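Local coordinates for protein ribonuclease T2 (Homo sapiens, PDB 3T0O) that cleaves single-stranded RNA, preferentially between purine and uridine residues, and so supplies microbial RNA fragments that are sensed by TLR8 in innate immunity, at residues Y37-P45 with I172-T180; P156-S164 with R212-V222. All coordinates share one frame; numbering follows the deposited sequence.

Contact 1 (Y37-P45 with I172-T180); sequences YWTIHGLWP and IGQIELCLT
The Trp38 ring meets residues 172-175 both with a face and with its rim. Over one face of its six-membered ring sits CD1 of Ile175, 3.8 Å from the ring centroid and displaced toward the rim, a CH-pi contact; at the edge, close to the ring plane, lie CG1 of Ile172 (3.9 Å from Trp38 CH2) and CA of Gln174. Tyr224 takes the indole NE1 as a hydrogen-bond partner, and Leu123 and Leu127 of helix 123-129 pack against the same tryptophan. The second flat group, the imidazole of His41, carries Trp44 CZ2 over the centre of one face, 3.5 Å above the plane, while the amide of Gln174 comes to its edge. There ND1 of His41 donates to OE1 of Gln174 across 2.8 Å, almost straight at 171° and nearly in the ring plane, although it approaches the amide from a tilt of 29° off the carbonyl plane. With CG anti to the backbone N (chi1 -178°) and an extended chain, Gln174 carries its amide across to the histidine even though its CB points away. Its NE2 is held by Gln159, so both ends of the amide have partners, which limits its rotation. Trp44 NE1, in turn, bonds to Glu90, probably an active-site residue. Further along, Leu43 CD1 and Leu179 CD1 meet at 4.0 Å, with helix 107-121 packing on both leucines. Neither strand pairs with the other: their axes stay 8.9 Å apart because strand 12-18 runs between them, antiparallel to each, and its Val16 touches both His41 and Gln174. Gln174 thus reaches across the intervening strand 12-18, and its bond probably helps to hold His41, a likely catalytic histidine, in the RNase T2 active site.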
loop_
_atom_site.group_PDB
_atom_site.type_symbol
_atom_site.label_atom_id
_atom_site.label_comp_id
_atom_site.label_asym_id
_atom_site.label_seq_id
_atom_site.Cartn_x
_atom_site.Cartn_y
_atom_site.Cartn_z
ATOM N N TYR A 37 -1.561 -8.099 8.820
ATOM C CA TYR A 37 -2.118 -8.143 7.461
ATOM C C TYR A 37 -1.575 -6.972 6.677
ATOM O O TYR A 37 -1.102 -6.007 7.274
ATOM C CB TYR A 37 -3.656 -8.051 7.505
ATOM C CG TYR A 37 -4.236 -6.976 8.369
ATOM C CD1 TYR A 37 -4.529 -5.708 7.843
ATOM C CD2 TYR A 37 -4.579 -7.251 9.668
ATOM C CE1 TYR A 37 -5.138 -4.735 8.606
ATOM C CE2 TYR A 37 -5.137 -6.232 10.444
ATOM C CZ TYR A 37 -5.353 -4.994 9.888
ATOM O OH TYR A 37 -6.028 -4.053 10.707
ATOM N N TRP A 38 -1.528 -7.111 5.373
ATOM C CA TRP A 38 -1.129 -6.036 4.500
ATOM C C TRP A 38 -2.087 -4.917 4.578
ATOM O O TRP A 38 -3.308 -5.125 4.622
ATOM C CB TRP A 38 -1.130 -6.536 3.034
ATOM C CG TRP A 38 -0.015 -7.556 2.832
ATOM C CD1 TRP A 38 -0.053 -8.922 3.172
ATOM C CD2 TRP A 38 1.274 -7.307 2.281
ATOM N NE1 TRP A 38 1.184 -9.484 2.894
ATOM C CE2 TRP A 38 2.000 -8.539 2.323
ATOM C CE3 TRP A 38 1.893 -6.167 1.742
ATOM C CZ2 TRP A 38 3.315 -8.648 1.888
ATOM C CZ3 TRP A 38 3.205 -6.273 1.269
ATOM C CH2 TRP A 38 3.900 -7.527 1.327
ATOM N N THR A 39 -1.531 -3.699 4.656
ATOM C CA THR A 39 -2.396 -2.506 4.751
ATOM C C THR A 39 -2.071 -1.528 3.630
ATOM O O THR A 39 -1.118 -1.695 2.852
ATOM C CB THR A 39 -2.147 -1.738 6.112
ATOM O OG1 THR A 39 -0.742 -1.425 6.190
ATOM C CG2 THR A 39 -2.497 -2.665 7.248
ATOM N N ILE A 40 -2.931 -0.483 3.511
ATOM C CA ILE A 40 -2.779 0.493 2.462
ATOM C C ILE A 40 -1.658 1.455 2.741
ATOM O O ILE A 40 -1.612 2.069 3.817
ATOM C CB ILE A 40 -4.061 1.313 2.325
ATOM C CG1 ILE A 40 -5.228 0.368 2.026
ATOM C CG2 ILE A 40 -3.836 2.349 1.212
ATOM C CD1 ILE A 40 -6.601 1.101 2.124
ATOM N N HIS A 41 -0.724 1.575 1.812
ATOM C CA HIS A 41 0.189 2.697 1.840
ATOM C C HIS A 41 -0.441 3.885 1.115
ATOM O O HIS A 41 -0.628 4.960 1.715
ATOM C CB HIS A 41 1.462 2.283 1.202
ATOM C CG HIS A 41 2.531 3.290 1.418
ATOM N ND1 HIS A 41 3.849 3.027 1.128
ATOM C CD2 HIS A 41 2.481 4.548 1.909
ATOM C CE1 HIS A 41 4.579 4.097 1.402
ATOM N NE2 HIS A 41 3.787 5.037 1.889
ATOM N N GLY A 42 -0.861 3.695 -0.144
ATOM C CA GLY A 42 -1.634 4.742 -0.760
ATOM C C GLY A 42 -2.019 4.369 -2.183
ATOM O O GLY A 42 -1.712 3.286 -2.662
ATOM N N LEU A 43 -2.752 5.286 -2.815
ATOM C CA LEU A 43 -3.170 5.176 -4.171
ATOM C C LEU A 43 -2.526 6.306 -4.938
ATOM O O LEU A 43 -2.880 7.465 -4.766
ATOM C CB LEU A 43 -4.704 5.226 -4.247
ATOM C CG LEU A 43 -5.207 5.190 -5.684
ATOM C CD1 LEU A 43 -4.958 3.845 -6.309
ATOM C CD2 LEU A 43 -6.760 5.448 -5.690
ATOM N N TRP A 44 -1.495 5.967 -5.680
ATOM C CA TRP A 44 -0.616 7.027 -6.180
ATOM C C TRP A 44 -0.664 7.199 -7.688
ATOM O O TRP A 44 -0.416 6.239 -8.425
ATOM C CB TRP A 44 0.815 6.596 -5.883
ATOM C CG TRP A 44 1.144 6.433 -4.419
ATOM C CD1 TRP A 44 0.457 6.814 -3.385
ATOM C CD2 TRP A 44 2.352 5.851 -3.939
ATOM N NE1 TRP A 44 1.115 6.472 -2.199
ATOM C CE2 TRP A 44 2.290 5.878 -2.552
ATOM C CE3 TRP A 44 3.476 5.335 -4.570
ATOM C CZ2 TRP A 44 3.315 5.378 -1.738
ATOM C CZ3 TRP A 44 4.480 4.822 -3.762
ATOM C CH2 TRP A 44 4.369 4.814 -2.422
ATOM N N PRO A 45 -0.945 8.400 -8.186
ATOM C CA PRO A 45 -0.688 8.664 -9.614
ATOM C C PRO A 45 0.782 8.375 -9.852
ATOM O O PRO A 45 1.626 8.723 -9.007
ATOM C CB PRO A 45 -1.034 10.144 -9.756
ATOM C CG PRO A 45 -2.164 10.312 -8.759
ATOM C CD PRO A 45 -1.642 9.508 -7.501
ATOM N N ILE A 172 10.389 -8.888 2.422
ATOM C CA ILE A 172 9.304 -8.282 1.603
ATOM C C ILE A 172 8.606 -7.225 2.404
ATOM O O ILE A 172 8.260 -7.468 3.549
ATOM C CB ILE A 172 8.367 -9.342 1.040
ATOM C CG1 ILE A 172 7.374 -8.679 0.053
ATOM C CG2 ILE A 172 7.509 -10.039 2.165
ATOM C CD1 ILE A 172 6.466 -9.742 -0.640
ATOM N N GLY A 173 8.336 -6.098 1.737
ATOM C CA GLY A 173 7.735 -4.930 2.423
ATOM C C GLY A 173 6.527 -4.379 1.697
ATOM O O GLY A 173 5.694 -3.820 2.363
ATOM N N GLN A 174 6.503 -4.460 0.358
ATOM C CA GLN A 174 5.469 -3.623 -0.336
ATOM C C GLN A 174 5.091 -4.279 -1.641
ATOM O O GLN A 174 5.958 -4.795 -2.326
ATOM C CB GLN A 174 6.046 -2.195 -0.500
ATOM C CG GLN A 174 5.044 -1.228 -1.163
ATOM C CD GLN A 174 5.486 0.210 -0.806
ATOM O OE1 GLN A 174 5.063 0.703 0.222
ATOM N NE2 GLN A 174 6.208 0.826 -1.686
ATOM N N ILE A 175 3.789 -4.282 -1.947
ATOM C CA ILE A 175 3.306 -4.874 -3.193
ATOM C C ILE A 175 2.494 -3.823 -3.883
ATOM O O ILE A 175 1.623 -3.190 -3.258
ATOM C CB ILE A 175 2.505 -6.079 -2.878
ATOM C CG1 ILE A 175 3.430 -7.206 -2.313
ATOM C CG2 ILE A 175 1.657 -6.509 -4.127
ATOM C CD1 ILE A 175 2.628 -8.465 -1.826
ATOM N N GLU A 176 2.827 -3.575 -5.118
ATOM C CA GLU A 176 2.185 -2.491 -5.930
ATOM C C GLU A 176 1.447 -3.134 -7.064
ATOM O O GLU A 176 1.958 -4.023 -7.733
ATOM C CB GLU A 176 3.189 -1.498 -6.478
ATOM C CG GLU A 176 3.979 -0.903 -5.282
ATOM C CD GLU A 176 4.884 0.168 -5.709
ATOM O OE1 GLU A 176 5.151 0.264 -6.891
ATOM O OE2 GLU A 176 5.374 0.893 -4.829
ATOM N N LEU A 177 0.216 -2.666 -7.305
ATOM C CA LEU A 177 -0.606 -3.156 -8.442
ATOM C C LEU A 177 -1.048 -1.891 -9.175
ATOM O O LEU A 177 -1.595 -0.956 -8.577
ATOM C CB LEU A 177 -1.848 -3.912 -7.972
ATOM C CG LEU A 177 -1.508 -5.274 -7.302
ATOM C CD1 LEU A 177 -2.646 -5.731 -6.381
ATOM C CD2 LEU A 177 -1.225 -6.265 -8.444
ATOM N N CYS A 178 -0.824 -1.875 -10.483
ATOM C CA CYS A 178 -1.217 -0.691 -11.252
ATOM C C CYS A 178 -2.684 -0.790 -11.655
ATOM O O CYS A 178 -3.236 -1.864 -11.869
ATOM C CB CYS A 178 -0.339 -0.528 -12.468
ATOM S SG CYS A 178 1.306 0.050 -11.880
ATOM N N LEU A 179 -3.299 0.386 -11.770
ATOM C CA LEU A 179 -4.755 0.492 -12.001
ATOM C C LEU A 179 -5.020 1.560 -13.024
ATOM O O LEU A 179 -4.294 2.560 -13.123
ATOM C CB LEU A 179 -5.509 0.868 -10.694
ATOM C CG LEU A 179 -5.328 -0.089 -9.537
ATOM C CD1 LEU A 179 -5.989 0.545 -8.306
ATOM C CD2 LEU A 179 -5.961 -1.419 -9.825
ATOM N N THR A 180 -6.055 1.361 -13.819
ATOM C CA THR A 180 -6.321 2.339 -14.894
ATOM C C THR A 180 -6.770 3.661 -14.315
ATOM O O THR A 180 -7.351 3.733 -13.254
ATOM C CB THR A 180 -7.367 1.852 -15.881
ATOM O OG1 THR A 180 -8.629 1.675 -15.181
ATOM C CG2 THR A 180 -6.866 0.534 -16.547
#

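Contact 2 (P156-S164 with R212-V222); sequences PKIQCLPPS and RGLRVCEDGPV
Arg215 O receives two groups from the neighbouring strand: the amide N of Cys160 donates to it at 2.8 Å, nearly along the C=O axis, and CA of Gln159 adds a CA-H...O contact at 3.2 Å. The bond is returned by Arg215 N, which donates to Cys160 O, making Cys160 and Arg215 an antiparallel hydrogen-bonded pair. Two residues along each strand, Cys217 N donates to Ile158 O in an almost linear bond (176°). A water bridges the same end, donating to Cys217 O at 2.8 Å and weakly to Ile158 O. The ladder is short, and Gln159 and Val216, the non-hydrogen-bonded pair, have diverging side chains.

This is a short strand, 215-216, laid antiparallel along strand 157-161 of the RNase T2 sheet and fastened to it by the Cys160-Cys217 disulfide. The crosslink runs diagonally, since Cys160 pairs with Arg215 rather than with Cys217, and its chi3 of 95° is close to the relaxed value. In both cysteines SG lies beside the backbone N, anti to the carbonyl carbon, which turns the sulfurs toward each other. Apolar groups touch both sulfurs: Ile158 CG2 lies 3.6 Å from Cys217 SG, and Val222 CG2 lies 3.7 Å from Cys160 SG, while Val141 of helix 141-152 packs on both Cys217 and Val222. At the other end, Leu161 lays its CD2 branch over the Gly213-Leu214 peptide, 3.5 Å from Gly213 C, and against Leu214 CD2 at 3.6 Å. Leu214 also packs on Gln174 of strand 171-180, the other neighbour of 157-161 in the sheet. Beyond it, the exposed Arg215 side chain bends back so that NH1 donates to Leu214 O from above that carbonyl's plane, and Arg212 leads outward to a salt bridge with Glu25.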
loop_
_atom_site.group_PDB
_atom_site.type_symbol
_atom_site.label_atom_id
_atom_site.label_comp_id
_atom_site.label_asym_id
_atom_site.label_seq_id
_atom_site.Cartn_x
_atom_site.Cartn_y
_atom_site.Cartn_z
ATOM N N PRO A 156 2.614 -7.600 -10.578
ATOM C CA PRO A 156 2.752 -6.631 -9.484
ATOM C C PRO A 156 4.204 -6.192 -9.442
ATOM O O PRO A 156 5.086 -6.889 -9.988
ATOM C CB PRO A 156 2.429 -7.456 -8.259
ATOM C CG PRO A 156 2.963 -8.800 -8.606
ATOM C CD PRO A 156 2.677 -8.984 -10.098
ATOM N N LYS A 157 4.461 -5.079 -8.738
ATOM C CA LYS A 157 5.808 -4.767 -8.366
ATOM C C LYS A 157 5.919 -5.176 -6.908
ATOM O O LYS A 157 5.027 -4.953 -6.079
ATOM C CB LYS A 157 6.040 -3.253 -8.467
ATOM C CG LYS A 157 5.844 -2.710 -9.840
ATOM C CD LYS A 157 6.370 -1.244 -9.906
ATOM N N ILE A 158 7.024 -5.797 -6.585
ATOM C CA ILE A 158 7.212 -6.304 -5.249
ATOM C C ILE A 158 8.518 -5.739 -4.702
ATOM O O ILE A 158 9.576 -5.860 -5.347
ATOM C CB ILE A 158 7.292 -7.784 -5.259
ATOM C CG1 ILE A 158 6.066 -8.462 -5.904
ATOM C CG2 ILE A 158 7.482 -8.343 -3.796
ATOM C CD1 ILE A 158 6.351 -9.847 -6.261
ATOM N N GLN A 159 8.431 -5.067 -3.535
ATOM C CA GLN A 159 9.554 -4.314 -3.063
ATOM C C GLN A 159 9.943 -4.828 -1.666
ATOM O O GLN A 159 9.098 -5.307 -0.926
ATOM C CB GLN A 159 9.259 -2.823 -2.899
ATOM C CG GLN A 159 9.019 -2.258 -4.288
ATOM C CD GLN A 159 8.212 -1.092 -4.257
ATOM O OE1 GLN A 159 7.118 -1.104 -3.693
ATOM N NE2 GLN A 159 8.678 -0.051 -4.953
ATOM N N CYS A 160 11.235 -4.724 -1.400
ATOM C CA CYS A 160 11.867 -5.385 -0.245
ATOM C C CYS A 160 12.771 -4.398 0.464
ATOM O O CYS A 160 13.328 -3.479 -0.151
ATOM C CB CYS A 160 12.759 -6.548 -0.685
ATOM S SG CYS A 160 11.867 -8.053 -1.061
ATOM N N LEU A 161 12.993 -4.682 1.745
ATOM C CA LEU A 161 14.164 -4.069 2.439
ATOM C C LEU A 161 15.331 -4.963 2.266
ATOM O O LEU A 161 15.221 -6.138 2.346
ATOM C CB LEU A 161 13.858 -3.841 3.928
ATOM C CG LEU A 161 12.753 -2.782 4.011
ATOM C CD1 LEU A 161 12.654 -2.592 5.537
ATOM C CD2 LEU A 161 13.063 -1.418 3.359
ATOM N N PRO A 162 16.503 -4.421 1.958
ATOM C CA PRO A 162 17.647 -5.309 1.803
ATOM C C PRO A 162 18.120 -5.885 3.132
ATOM O O PRO A 162 17.679 -5.412 4.200
ATOM C CB PRO A 162 18.718 -4.360 1.254
ATOM C CG PRO A 162 18.411 -3.051 2.054
ATOM C CD PRO A 162 16.884 -2.991 1.892
ATOM N N PRO A 163 19.007 -6.886 3.082
ATOM C CA PRO A 163 19.563 -7.414 4.333
ATOM C C PRO A 163 20.289 -6.292 5.130
ATOM O O PRO A 163 20.885 -5.411 4.542
ATOM C CB PRO A 163 20.546 -8.506 3.873
ATOM C CG PRO A 163 20.441 -8.654 2.362
ATOM C CD PRO A 163 19.444 -7.617 1.869
ATOM N N SER A 164 20.157 -6.267 6.446
ATOM C CA SER A 164 20.860 -5.236 7.233
ATOM C C SER A 164 21.883 -5.933 8.118
ATOM O O SER A 164 21.707 -7.118 8.406
ATOM C CB SER A 164 19.896 -4.412 8.086
ATOM O OG SER A 164 19.107 -5.239 8.933
ATOM N N ARG A 212 11.942 5.041 1.463
ATOM C CA ARG A 212 12.482 4.641 2.767
ATOM C C ARG A 212 13.145 3.291 2.754
ATOM O O ARG A 212 13.045 2.505 3.674
ATOM C CB ARG A 212 11.466 4.767 3.928
ATOM C CG ARG A 212 11.394 6.212 4.249
ATOM C CD ARG A 212 10.472 6.375 5.325
ATOM N NE ARG A 212 11.152 6.463 6.609
ATOM C CZ ARG A 212 11.799 7.526 7.093
ATOM N NH1 ARG A 212 12.202 7.468 8.345
ATOM N NH2 ARG A 212 12.059 8.647 6.355
ATOM N N GLY A 213 13.858 3.060 1.688
ATOM C CA GLY A 213 14.700 1.899 1.678
ATOM C C GLY A 213 14.105 0.746 0.880
ATOM O O GLY A 213 14.881 -0.178 0.535
ATOM N N LEU A 214 12.797 0.812 0.592
ATOM C CA LEU A 214 12.198 -0.267 -0.226
ATOM C C LEU A 214 12.735 -0.178 -1.620
ATOM O O LEU A 214 12.832 0.938 -2.229
ATOM C CB LEU A 214 10.718 -0.129 -0.300
ATOM C CG LEU A 214 10.107 -0.509 1.037
ATOM C CD1 LEU A 214 8.669 -0.022 1.047
ATOM C CD2 LEU A 214 10.128 -1.998 1.282
ATOM N N ARG A 215 13.159 -1.330 -2.150
ATOM C CA ARG A 215 13.616 -1.358 -3.537
ATOM C C ARG A 215 13.016 -2.577 -4.147
ATOM O O ARG A 215 12.561 -3.450 -3.465
ATOM C CB ARG A 215 15.136 -1.504 -3.587
ATOM C CG ARG A 215 15.890 -0.303 -3.087
ATOM C CD ARG A 215 15.706 0.919 -3.954
ATOM N NE ARG A 215 16.744 1.916 -3.636
ATOM C CZ ARG A 215 16.595 2.846 -2.705
ATOM N NH1 ARG A 215 15.449 2.867 -1.993
ATOM N NH2 ARG A 215 17.601 3.736 -2.492
ATOM N N VAL A 216 13.112 -2.694 -5.474
ATOM C CA VAL A 216 12.574 -3.918 -6.086
ATOM C C VAL A 216 13.228 -5.140 -5.454
ATOM O O VAL A 216 14.441 -5.190 -5.243
ATOM C CB VAL A 216 12.861 -3.886 -7.609
ATOM C CG1 VAL A 216 14.304 -3.633 -7.849
ATOM C CG2 VAL A 216 12.423 -5.155 -8.256
ATOM N N CYS A 217 12.408 -6.152 -5.127
ATOM C CA CYS A 217 12.984 -7.381 -4.593
ATOM C C CYS A 217 13.805 -8.079 -5.631
ATOM O O CYS A 217 13.357 -8.229 -6.769
ATOM C CB CYS A 217 11.902 -8.342 -4.134
ATOM S SG CYS A 217 10.873 -7.725 -2.812
ATOM N N GLU A 218 14.963 -8.556 -5.200
ATOM C CA GLU A 218 15.819 -9.374 -6.059
ATOM C C GLU A 218 15.235 -10.781 -6.247
ATOM O O GLU A 218 14.674 -11.329 -5.314
ATOM C CB GLU A 218 17.182 -9.452 -5.402
ATOM C CG GLU A 218 17.886 -8.094 -5.322
ATOM C CD GLU A 218 18.236 -7.527 -6.734
ATOM O OE1 GLU A 218 17.842 -8.116 -7.747
ATOM O OE2 GLU A 218 18.639 -6.403 -6.719
ATOM N N ASP A 219 15.367 -11.400 -7.433
ATOM C CA ASP A 219 14.946 -12.793 -7.514
ATOM C C ASP A 219 15.708 -13.592 -6.458
ATOM O O ASP A 219 16.915 -13.335 -6.151
ATOM C CB ASP A 219 15.218 -13.390 -8.897
ATOM C CG ASP A 219 14.386 -12.746 -10.008
ATOM O OD1 ASP A 219 14.781 -12.897 -11.195
ATOM O OD2 ASP A 219 13.346 -12.134 -9.711
ATOM N N GLY A 220 15.059 -14.573 -5.871
ATOM C CA GLY A 220 15.701 -15.413 -4.890
ATOM C C GLY A 220 14.958 -15.438 -3.568
ATOM O O GLY A 220 13.782 -15.031 -3.511
ATOM N N PRO A 221 15.618 -15.851 -2.509
ATOM C CA PRO A 221 14.922 -15.984 -1.224
ATOM C C PRO A 221 14.492 -14.667 -0.652
ATOM O O PRO A 221 15.121 -13.611 -0.906
ATOM C CB PRO A 221 15.963 -16.667 -0.288
ATOM C CG PRO A 221 16.982 -17.122 -1.194
ATOM C CD PRO A 221 16.978 -16.394 -2.448
ATOM N N VAL A 222 13.351 -14.723 -0.001
ATOM C CA VAL A 222 12.849 -13.511 0.615
ATOM C C VAL A 222 12.186 -13.911 1.937
ATOM O O VAL A 222 11.522 -14.975 2.051
ATOM C CB VAL A 222 11.861 -12.744 -0.385
ATOM C CG1 VAL A 222 10.709 -13.650 -0.800
ATOM C CG2 VAL A 222 11.286 -11.437 0.304
HETATM O O HOH W 1 10.717 -8.162 -7.548
#

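In the fold
Contact 1 is buried near the centre of the molecule, whereas the centre of contact 2 lies about 15 Å from the centre of the chain and is partly exposed. Both reach one sheet, where strands 157-161 and 171-180 are antiparallel neighbours, probably joined by backbone bonds such as Gln159 N to Gln174 O; contact 2 also touches strand 221-222 of a second, two-stranded sheet. Their chemistry follows their place. In 37-45 with 172-180, strands separated by a third meet through aromatic rings, aliphatic chains and one polar side-chain bond beside the probable catalytic groups. In 156-164 with 212-222, adjacent backbones form the ladder themselves, and a covalent crosslink secures a C-terminal segment with little regular structure.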